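Local atomic coordinates of UPF0255 protein frsA (Vibrio vulnificus, PDB entry 4I4C), a protein that probably hydrolyses carboxylic esters, as a member of the alpha/beta-hydrolase class, and is not a cofactor-independent pyruvate decarboxylase. Residues 24-29 and 314-318; 49-53 and 137-141; 200-204 and 319-323; 270-276 and 293-299. All coordinates share one frame. Residue numbers count along the deposited sequence, not the author numbering.

Overall arrangement
From the N terminus, residues 24-29 open contact 1, whose loop closes only at 314-318. Nested inside it, contact 2 joins 49-53 to 137-141 across the helical part of the chain and is complete before contact 3 opens at 200-204. Contact 4 (270-276 with 293-299) closes a beta-alpha-beta unit and is nested within both contacts 1 and 3. Contacts 1 and 3 cross, because helix 314-323 receives first 24-29 and then 200-204. That helix links contacts 1, 2 and 3: Tyr49 OH reaches Asp318 OD2 at 2.7 Å, and Pro138 O reaches Arg323 NH2 at 2.9 Å. Contacts 3 and 4 share hexanoic acid, with centres 13 Å apart.

Contact 1: 24-29 and 314-318; sequences SALTQY and KMYLD
Residues 24-26 form a weakly bonded helical turn, after which Thr27, Gln28 and Tyr29 run extended (phi/psi -74/132, -92/129 and -119/146). The CA-to-CB bonds therefore alternate, those of Thr27 and Tyr29 pointing toward helix 314-318 and that of Gln28 away. The register is set by CA separations of 7.6 Å for Ser24 and Met315 and 6.2 Å for Thr27 and Asp318.

Two direct hydrogen bonds cross. Lys314, trans at all four chi angles, reaches out until its NZ lies 2.7 Å from Ser24 O. Tyr29, in the m rotamer, donates from OH to Asp318 OD1 at a very short 2.5 Å, OD1 lying near the ring plane, at its edge.

Water fills the gaps. One molecule accepts from Lys314 NZ (2.6 Å) and donates to Thr27 O (2.5 Å); another joins Thr27 OG1 (2.6 Å) to Asp318 O (2.9 Å).

Van der Waals contact is slighter: Tyr29 CE1 lies 3.7 Å from Lys314 CE, and Tyr29 OH 3.5 Å from Leu317 CB. Leu37 of helix 31-44 packs on Tyr29, Lys314 and Leu317.

The interface thus ties an N-terminal turn and strand to a helix mainly by polar groups. The buried Asp318 carboxylate takes Tyr29 OH on OD1 and Tyr49 OH on OD2, while Ser24 O and a water, not a salt bridge to Asp318, satisfy the Lys314 ammonium.

Contact 2: 49-53 and 137-141; sequences YRNLR and YPHLK
Both segments are irregular connections between helices, nearest where the CA atoms of Arg50 and Pro138 are 7.5 Å apart. Tyr137, the first residue beyond helix 121-136 to leave helical angles, is the main contributor. Its backbone O accepts from Arg50 NE (2.9 Å, 172°) at the edge of the guanidinium, and a water bridges the same O to Arg50 NH2, both legs 3.0 Å. Its t rotamer carries OH to Asn51 O, a 2.6 Å hydrogen bond, and under one face of the Arg53 guanidinium, 3.3 Å from Arg53 CZ. Arg53 NE is itself fixed by Asn51 OD1 at 3.0 Å. Pro138 follows a cis peptide bond, and its CD sits 4.0 Å from Arg50 NE. His139 has positive phi (65/50), which turns the chain so that Leu140 CD1 meets Tyr49 OH at 3.7 Å; that hydroxyl is hydrogen-bonded to Asp318 OD2. With Arg53 salt-bridged to Asp203, this is a junction of interhelical loops at the boundary between the helical region and the alpha/beta-hydrolase ligand pocket.

Contact 3: 200-204 and 319-323; sequences AGLDS and VLASR. With 6NA (hexanoic acid), chain D.
One backbone carbonyl, Leu202 O, takes two hydrogen bonds from a single guanidinium: Arg323 NE at 2.7 Å (137°) and Arg323 NH2 at 2.6 Å (140°). The carbonyl lies near the plane of the group, at its edge, and both angles are bent because the two N-H bonds converge on one oxygen. Arg323, m at chi1 and chi2, also holds Pro138 O and His139 O, so its N-H groups meet three carbonyls from two loops.

Residues 201-204 make a type I beta turn, with Leu202 at -66/-15, Asp203 at -115/18 and Ser204 N 3.2 Å from Gly201 O. Segment 319-323 is helical, and the closest CA pair is Asp203 and Val319, 7.1 Å apart.

Leu202 (m, t) is directed toward the helix: its CB lies 4.0 Å from Val319 CG1, its CD1 4.1 Å from Leu320 CD2 and its CD2 4.1 Å from Arg323 CG. Asp203 CB borders Val319 CG2 at 4.4 Å, while its carboxylate is salt-bridged to Arg53.

Leu202 N donates to O of hexanoic acid (3.0 Å, 159°), which Phe273 N also binds, and a CB on Gly201 would come within 2.3 Å of that oxygen. Two amides converging on one carboxylate oxygen, one from the loop after strand 193-199, fit the oxyanion hole of alpha/beta hydrolases. Chemically, Leu202 thus faces two ways: its O meets the buried guanidinium, its N the ligand.

Contact 4: 270-276 and 293-299; sequences GFRFGGN and VILGAPI. With 6NA (hexanoic acid), chain D.
Arg272 has phi/psi 49/-137, the strained backbone of a nucleophile elbow, at the tight turn between strand 266-271 and helix 273-284. The sequence Gly-Phe-Arg-Phe-Gly matches Gly-X-Ser-X-Gly with arginine in the serine position. Its CA-to-CB bond points away from 293-299, but m, m and a chi3 of -107°, between wells, bring NH1 back to Gly296 O (2.9 Å, weak); its firmer partner is Asp366.

The strands pair in parallel, Gly270 with Ile294 and Phe271 with Leu295, through backbone hydrogen bonds donated by Gly270 N to Val293 O (2.9 Å), Leu295 N to Gly270 O (3.0 Å) and Arg272 N to Leu295 O (3.0 Å). Phe271 (m) and Leu295 (t, p) share a face, CD1 to CB 4.1 Å. Phe273 (t) sets CD1 4.1 Å from Pro298 CG, while its N binds O of hexanoic acid at 3.0 Å. Asn276 (m) reaches Pro298 O through ND2 at 2.9 Å. Gly275 CA lies 3.8 Å from Ala297 CB; a CB on Gly275 would lie 2.5 Å from Ala297 CB, a clash.

Strand 266-271 lies between 193-199 and 291-295, and 358-363 flanks the latter. Helix 394-413 packs on the Leu295 face, helices 273-284 and 371-379 on the Ile294 face.

Contact 1: 24-29 and 314-318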
# COMPACT_ATOMS: atom_id res chain seq x y z
N SER A 24 -3.82 0.59 19.11
CA SER A 24 -5.24 0.25 19.12
C SER A 24 -6.12 1.20 19.97
O SER A 24 -7.34 1.13 19.91
CB SER A 24 -5.47 -1.21 19.51
OG SER A 24 -5.25 -1.44 20.90
N ALA A 25 -5.49 2.08 20.74
CA ALA A 25 -6.19 2.93 21.69
C ALA A 25 -6.26 4.36 21.17
O ALA A 25 -6.92 5.21 21.76
CB ALA A 25 -5.49 2.90 23.07
N LEU A 26 -5.59 4.62 20.06
CA LEU A 26 -5.46 5.98 19.56
C LEU A 26 -6.76 6.62 19.07
O LEU A 26 -7.10 7.75 19.42
CB LEU A 26 -4.41 6.03 18.46
CG LEU A 26 -3.00 5.82 19.02
CD1 LEU A 26 -2.01 5.67 17.88
CD2 LEU A 26 -2.60 6.97 19.94
N THR A 27 -7.49 5.88 18.24
CA THR A 27 -8.66 6.44 17.58
C THR A 27 -9.79 6.58 18.58
O THR A 27 -10.08 5.65 19.33
CB THR A 27 -9.09 5.54 16.42
OG1 THR A 27 -7.96 5.31 15.56
CG2 THR A 27 -10.22 6.17 15.61
N GLN A 28 -10.40 7.76 18.58
CA GLN A 28 -11.51 8.05 19.48
C GLN A 28 -12.83 7.71 18.79
O GLN A 28 -13.08 8.13 17.66
CB GLN A 28 -11.50 9.53 19.87
CG GLN A 28 -10.27 9.95 20.65
CD GLN A 28 -10.26 9.38 22.06
OE1 GLN A 28 -10.97 9.87 22.94
NE2 GLN A 28 -9.47 8.33 22.27
N TYR A 29 -13.66 6.94 19.48
CA TYR A 29 -14.97 6.58 18.94
C TYR A 29 -16.07 7.09 19.86
O TYR A 29 -15.91 7.13 21.08
CB TYR A 29 -15.09 5.06 18.82
CG TYR A 29 -14.28 4.46 17.69
CD1 TYR A 29 -12.95 4.09 17.87
CD2 TYR A 29 -14.86 4.25 16.44
CE1 TYR A 29 -12.21 3.53 16.82
CE2 TYR A 29 -14.15 3.71 15.40
CZ TYR A 29 -12.83 3.35 15.59
OH TYR A 29 -12.15 2.81 14.52
N LYS A 314 -11.62 -3.52 13.74
CA LYS A 314 -11.30 -2.16 14.16
C LYS A 314 -10.12 -1.55 13.42
O LYS A 314 -10.08 -0.34 13.20
CB LYS A 314 -11.04 -2.12 15.67
CG LYS A 314 -10.78 -0.74 16.19
CD LYS A 314 -10.52 -0.71 17.70
CE LYS A 314 -10.25 0.73 18.13
NZ LYS A 314 -10.00 0.80 19.60
N MET A 315 -9.14 -2.38 13.04
CA MET A 315 -7.95 -1.85 12.35
C MET A 315 -8.31 -1.12 11.05
O MET A 315 -7.73 -0.09 10.74
CB MET A 315 -6.92 -2.94 12.03
CG MET A 315 -5.54 -2.34 11.75
SD MET A 315 -4.44 -3.25 10.64
CE MET A 315 -5.16 -2.87 9.04
N TYR A 316 -9.28 -1.65 10.32
CA TYR A 316 -9.70 -1.01 9.06
C TYR A 316 -10.43 0.31 9.30
O TYR A 316 -10.17 1.31 8.62
CB TYR A 316 -10.54 -1.97 8.18
CG TYR A 316 -9.74 -3.20 7.75
CD1 TYR A 316 -8.90 -3.15 6.64
CD2 TYR A 316 -9.82 -4.40 8.46
CE1 TYR A 316 -8.15 -4.26 6.25
CE2 TYR A 316 -9.08 -5.52 8.07
CZ TYR A 316 -8.25 -5.44 6.96
OH TYR A 316 -7.50 -6.53 6.56
N LEU A 317 -11.33 0.31 10.28
CA LEU A 317 -12.04 1.52 10.64
C LEU A 317 -11.06 2.57 11.19
O LEU A 317 -11.22 3.76 10.93
CB LEU A 317 -13.15 1.19 11.64
CG LEU A 317 -14.27 0.31 11.07
CD1 LEU A 317 -15.16 -0.24 12.18
CD2 LEU A 317 -15.10 1.11 10.06
N ASP A 318 -10.03 2.13 11.93
CA ASP A 318 -9.01 3.06 12.44
C ASP A 318 -8.23 3.69 11.29
O ASP A 318 -8.01 4.91 11.26
CB ASP A 318 -8.03 2.35 13.40
CG ASP A 318 -8.64 1.98 14.77
OD1 ASP A 318 -9.78 2.38 15.12
OD2 ASP A 318 -7.92 1.29 15.54
O HOH W 1 -6.69 3.24 17.09
O HOH W 2 -7.17 6.67 13.45
O HOH W 3 -9.42 3.32 20.07

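Contact 2: 49-53 and 137-141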
# COMPACT_ATOMS: atom_id res chain seq x y z
N TYR A 49 -4.96 -7.34 16.88
CA TYR A 49 -5.63 -6.09 16.52
C TYR A 49 -5.40 -5.83 15.03
O TYR A 49 -6.35 -5.74 14.24
CB TYR A 49 -5.09 -4.92 17.35
CG TYR A 49 -5.25 -3.57 16.68
CD1 TYR A 49 -6.49 -2.97 16.55
CD2 TYR A 49 -4.13 -2.89 16.18
CE1 TYR A 49 -6.63 -1.73 15.92
CE2 TYR A 49 -4.26 -1.66 15.57
CZ TYR A 49 -5.49 -1.08 15.44
OH TYR A 49 -5.59 0.14 14.81
N ARG A 50 -4.12 -5.75 14.66
CA ARG A 50 -3.75 -5.63 13.25
C ARG A 50 -4.20 -6.83 12.43
O ARG A 50 -4.25 -7.94 12.92
CB ARG A 50 -2.23 -5.50 13.14
CG ARG A 50 -1.74 -4.15 13.61
CD ARG A 50 -0.25 -4.19 13.85
NE ARG A 50 0.25 -2.91 14.38
CZ ARG A 50 0.31 -2.59 15.67
NH1 ARG A 50 -0.14 -3.44 16.60
NH2 ARG A 50 0.79 -1.42 16.04
N ASN A 51 -4.57 -6.58 11.17
CA ASN A 51 -4.68 -7.68 10.23
C ASN A 51 -3.26 -8.09 9.84
O ASN A 51 -2.52 -7.31 9.27
CB ASN A 51 -5.50 -7.30 9.00
CG ASN A 51 -5.68 -8.46 8.03
OD1 ASN A 51 -5.23 -8.40 6.89
ND2 ASN A 51 -6.31 -9.54 8.49
N LEU A 52 -2.90 -9.31 10.22
CA LEU A 52 -1.59 -9.88 9.91
C LEU A 52 -1.48 -10.24 8.44
O LEU A 52 -2.33 -10.94 7.89
CB LEU A 52 -1.39 -11.15 10.74
CG LEU A 52 -0.34 -11.09 11.83
CD1 LEU A 52 -0.55 -9.85 12.66
CD2 LEU A 52 -0.42 -12.36 12.67
N ARG A 53 -0.42 -9.74 7.81
CA ARG A 53 -0.15 -9.98 6.39
C ARG A 53 1.13 -10.81 6.20
O ARG A 53 2.00 -10.43 5.42
CB ARG A 53 0.03 -8.63 5.69
CG ARG A 53 -1.03 -7.59 6.02
CD ARG A 53 -2.03 -7.45 4.89
NE ARG A 53 -3.25 -6.76 5.32
CZ ARG A 53 -3.51 -5.48 5.10
NH1 ARG A 53 -2.63 -4.72 4.45
NH2 ARG A 53 -4.64 -4.95 5.53
N TYR A 137 3.10 0.00 10.52
CA TYR A 137 1.80 -0.47 10.02
C TYR A 137 0.83 -0.58 11.18
O TYR A 137 1.20 -1.11 12.25
CB TYR A 137 1.99 -1.83 9.35
CG TYR A 137 0.74 -2.64 9.07
CD1 TYR A 137 0.03 -2.46 7.88
CD2 TYR A 137 0.30 -3.62 9.95
CE1 TYR A 137 -1.11 -3.23 7.61
CE2 TYR A 137 -0.83 -4.38 9.69
CZ TYR A 137 -1.53 -4.19 8.51
OH TYR A 137 -2.66 -4.97 8.25
N PRO A 138 -0.41 -0.10 10.99
CA PRO A 138 -0.98 0.44 9.73
C PRO A 138 -0.90 1.96 9.56
O PRO A 138 -1.73 2.54 8.84
CB PRO A 138 -2.44 0.03 9.85
CG PRO A 138 -2.73 0.26 11.31
CD PRO A 138 -1.46 -0.23 12.02
N HIS A 139 0.06 2.61 10.21
CA HIS A 139 0.35 4.02 9.92
C HIS A 139 -0.79 4.96 10.27
O HIS A 139 -1.22 5.77 9.44
CB HIS A 139 0.78 4.17 8.46
CG HIS A 139 1.82 3.18 8.05
ND1 HIS A 139 3.09 3.18 8.57
CD2 HIS A 139 1.77 2.14 7.18
CE1 HIS A 139 3.78 2.19 8.04
NE2 HIS A 139 3.01 1.55 7.19
N LEU A 140 -1.30 4.82 11.48
CA LEU A 140 -2.27 5.75 12.04
C LEU A 140 -1.57 7.08 12.29
O LEU A 140 -0.42 7.11 12.75
CB LEU A 140 -2.84 5.20 13.34
CG LEU A 140 -3.66 3.91 13.21
CD1 LEU A 140 -4.40 3.63 14.50
CD2 LEU A 140 -4.64 3.99 12.04
N LYS A 141 -2.24 8.19 11.99
CA LYS A 141 -1.55 9.48 11.91
C LYS A 141 -1.11 10.00 13.27
O LYS A 141 -0.12 10.73 13.39
CB LYS A 141 -2.38 10.54 11.16
CG LYS A 141 -3.53 11.13 11.95
CD LYS A 141 -4.42 12.02 11.08
CE LYS A 141 -3.60 13.04 10.31
NZ LYS A 141 -4.41 13.72 9.24
O HOH W 4 2.60 0.30 14.46

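Contact 3: 200-204 and 319-323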
# COMPACT_ATOMS: atom_id res chain seq x y z
N ALA A 200 0.22 1.55 -3.90
CA ALA A 200 -0.41 0.54 -3.04
C ALA A 200 -1.61 1.14 -2.30
O ALA A 200 -2.06 2.23 -2.63
CB ALA A 200 0.60 -0.05 -2.06
N GLY A 201 -2.12 0.42 -1.29
CA GLY A 201 -3.34 0.83 -0.63
C GLY A 201 -3.12 1.70 0.59
O GLY A 201 -2.00 2.10 0.86
N LEU A 202 -4.20 1.98 1.33
CA LEU A 202 -4.18 2.96 2.42
C LEU A 202 -3.31 2.63 3.64
O LEU A 202 -3.03 3.51 4.45
CB LEU A 202 -5.61 3.28 2.88
CG LEU A 202 -6.50 3.97 1.84
CD1 LEU A 202 -7.94 4.05 2.33
CD2 LEU A 202 -5.97 5.38 1.52
N ASP A 203 -2.87 1.38 3.77
CA ASP A 203 -1.99 1.00 4.89
C ASP A 203 -0.59 0.57 4.45
O ASP A 203 0.14 -0.08 5.21
CB ASP A 203 -2.64 -0.03 5.82
CG ASP A 203 -3.06 -1.30 5.11
OD1 ASP A 203 -2.44 -1.67 4.10
OD2 ASP A 203 -4.03 -1.94 5.57
N SER A 204 -0.23 0.91 3.22
CA SER A 204 1.13 0.66 2.74
C SER A 204 1.84 2.00 2.59
O SER A 204 1.21 3.05 2.57
CB SER A 204 1.10 -0.06 1.38
OG SER A 204 0.75 -1.43 1.51
N VAL A 319 -7.79 2.87 10.34
CA VAL A 319 -7.11 3.40 9.16
C VAL A 319 -7.98 4.40 8.38
O VAL A 319 -7.50 5.46 7.96
CB VAL A 319 -6.66 2.27 8.20
CG1 VAL A 319 -6.26 2.84 6.84
CG2 VAL A 319 -5.52 1.49 8.81
N LEU A 320 -9.26 4.07 8.21
CA LEU A 320 -10.19 4.94 7.50
C LEU A 320 -10.38 6.28 8.21
O LEU A 320 -10.32 7.34 7.58
CB LEU A 320 -11.52 4.23 7.28
CG LEU A 320 -11.41 3.10 6.24
CD1 LEU A 320 -12.66 2.28 6.22
CD2 LEU A 320 -11.12 3.70 4.87
N ALA A 321 -10.59 6.24 9.53
CA ALA A 321 -10.70 7.43 10.34
C ALA A 321 -9.45 8.31 10.22
O ALA A 321 -9.55 9.53 10.16
CB ALA A 321 -10.94 7.06 11.80
N SER A 322 -8.28 7.68 10.21
CA SER A 322 -7.04 8.42 10.09
C SER A 322 -6.91 9.11 8.73
O SER A 322 -6.68 10.33 8.65
CB SER A 322 -5.85 7.49 10.34
OG SER A 322 -4.69 8.20 10.71
N ARG A 323 -7.07 8.35 7.65
CA ARG A 323 -6.89 8.89 6.31
C ARG A 323 -7.90 10.00 6.05
O ARG A 323 -7.60 10.95 5.34
CB ARG A 323 -7.04 7.79 5.25
CG ARG A 323 -6.07 6.63 5.38
CD ARG A 323 -4.61 7.06 5.27
NE ARG A 323 -3.76 5.90 5.51
CZ ARG A 323 -3.26 5.58 6.71
NH1 ARG A 323 -3.50 6.36 7.75
NH2 ARG A 323 -2.53 4.48 6.86
CA 6NA D . -8.35 -0.66 0.97
C 6NA D . -6.88 -0.45 0.99
O 6NA D . -6.33 0.27 0.20
CB 6NA D . -9.06 -0.12 2.14
CG 6NA D . -10.51 -0.17 2.15
CD 6NA D . -11.16 -1.47 2.20
C6 6NA D . -11.34 -2.02 3.53
OXT 6NA D . -6.20 -1.00 1.79

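Contact 4: 270-276 and 293-299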
# COMPACT_ATOMS: atom_id res chain seq x y z
N GLY A 270 -1.77 -0.81 -9.71
CA GLY A 270 -2.49 -0.34 -8.54
C GLY A 270 -2.94 -1.51 -7.67
O GLY A 270 -3.68 -2.38 -8.14
N PHE A 271 -2.46 -1.56 -6.43
CA PHE A 271 -2.86 -2.58 -5.47
C PHE A 271 -3.87 -2.00 -4.50
O PHE A 271 -3.75 -0.84 -4.10
CB PHE A 271 -1.64 -3.04 -4.66
CG PHE A 271 -0.50 -3.55 -5.50
CD1 PHE A 271 -0.44 -4.89 -5.87
CD2 PHE A 271 0.53 -2.70 -5.89
CE1 PHE A 271 0.63 -5.37 -6.63
CE2 PHE A 271 1.60 -3.18 -6.64
CZ PHE A 271 1.64 -4.51 -7.01
N ARG A 272 -4.84 -2.80 -4.08
CA ARG A 272 -5.87 -2.33 -3.16
C ARG A 272 -6.46 -1.01 -3.65
O ARG A 272 -6.68 -0.84 -4.85
CB ARG A 272 -5.33 -2.17 -1.73
CG ARG A 272 -4.62 -3.37 -1.17
CD ARG A 272 -5.44 -4.59 -1.38
NE ARG A 272 -6.04 -5.07 -0.14
CZ ARG A 272 -7.02 -5.97 -0.10
NH1 ARG A 272 -7.53 -6.48 -1.23
NH2 ARG A 272 -7.50 -6.35 1.08
N PHE A 273 -6.67 -0.07 -2.74
CA PHE A 273 -7.28 1.21 -3.08
C PHE A 273 -6.45 1.95 -4.12
O PHE A 273 -6.98 2.74 -4.90
CB PHE A 273 -7.48 2.08 -1.84
CG PHE A 273 -8.44 3.23 -2.03
CD1 PHE A 273 -9.47 3.14 -2.95
CD2 PHE A 273 -8.31 4.39 -1.30
CE1 PHE A 273 -10.35 4.19 -3.12
CE2 PHE A 273 -9.18 5.45 -1.48
CZ PHE A 273 -10.20 5.34 -2.39
N GLY A 274 -5.14 1.69 -4.13
CA GLY A 274 -4.29 2.17 -5.21
C GLY A 274 -4.88 1.82 -6.58
O GLY A 274 -4.79 2.59 -7.53
N GLY A 275 -5.51 0.64 -6.67
CA GLY A 275 -6.14 0.21 -7.90
C GLY A 275 -7.31 1.06 -8.39
O GLY A 275 -7.47 1.25 -9.59
N ASN A 276 -8.13 1.56 -7.48
CA ASN A 276 -9.20 2.48 -7.87
C ASN A 276 -8.67 3.70 -8.57
O ASN A 276 -9.28 4.18 -9.53
CB ASN A 276 -9.96 2.97 -6.67
CG ASN A 276 -10.78 1.91 -6.05
OD1 ASN A 276 -10.34 0.76 -5.92
ND2 ASN A 276 -12.00 2.27 -5.65
N VAL A 293 -2.92 -2.26 -14.72
CA VAL A 293 -3.11 -3.54 -14.05
C VAL A 293 -3.42 -3.26 -12.59
O VAL A 293 -2.73 -2.45 -11.94
CB VAL A 293 -1.85 -4.43 -14.13
CG1 VAL A 293 -2.10 -5.78 -13.49
CG2 VAL A 293 -1.39 -4.59 -15.57
N ILE A 294 -4.45 -3.91 -12.07
CA ILE A 294 -4.84 -3.74 -10.68
C ILE A 294 -4.96 -5.08 -9.97
O ILE A 294 -5.31 -6.08 -10.58
CB ILE A 294 -6.15 -2.93 -10.55
CG1 ILE A 294 -7.32 -3.65 -11.23
CG2 ILE A 294 -5.99 -1.52 -11.13
CD1 ILE A 294 -8.69 -3.05 -10.86
N LEU A 295 -4.65 -5.12 -8.67
CA LEU A 295 -4.81 -6.35 -7.91
C LEU A 295 -5.48 -6.04 -6.59
O LEU A 295 -5.03 -5.16 -5.85
CB LEU A 295 -3.45 -7.03 -7.69
CG LEU A 295 -3.42 -8.31 -6.84
CD1 LEU A 295 -4.44 -9.36 -7.30
CD2 LEU A 295 -2.02 -8.92 -6.81
N GLY A 296 -6.56 -6.76 -6.28
CA GLY A 296 -7.23 -6.61 -4.99
C GLY A 296 -7.89 -5.25 -4.74
O GLY A 296 -8.04 -4.83 -3.59
N ALA A 297 -8.30 -4.57 -5.81
CA ALA A 297 -8.89 -3.23 -5.69
C ALA A 297 -10.36 -3.25 -5.25
O ALA A 297 -11.16 -4.05 -5.75
CB ALA A 297 -8.73 -2.46 -7.03
N PRO A 298 -10.71 -2.37 -4.28
CA PRO A 298 -12.11 -2.21 -3.85
C PRO A 298 -12.86 -1.31 -4.83
O PRO A 298 -13.13 -0.14 -4.51
CB PRO A 298 -11.98 -1.51 -2.49
CG PRO A 298 -10.71 -0.73 -2.60
CD PRO A 298 -9.79 -1.55 -3.48
N ILE A 299 -13.20 -1.84 -6.00
CA ILE A 299 -13.81 -1.06 -7.08
C ILE A 299 -15.18 -0.50 -6.72
O ILE A 299 -15.48 0.66 -7.00
CB ILE A 299 -13.95 -1.90 -8.36
CG1 ILE A 299 -12.58 -2.27 -8.93
CG2 ILE A 299 -14.77 -1.16 -9.41
CD1 ILE A 299 -11.60 -1.13 -9.02
CA 6NA D . -8.35 -0.66 0.97
C 6NA D . -6.88 -0.45 0.99
O 6NA D . -6.33 0.27 0.20
CB 6NA D . -9.06 -0.12 2.14
CG 6NA D . -10.51 -0.17 2.15
CD 6NA D . -11.16 -1.47 2.20
C6 6NA D . -11.34 -2.02 3.53
OXT 6NA D . -6.20 -1.00 1.79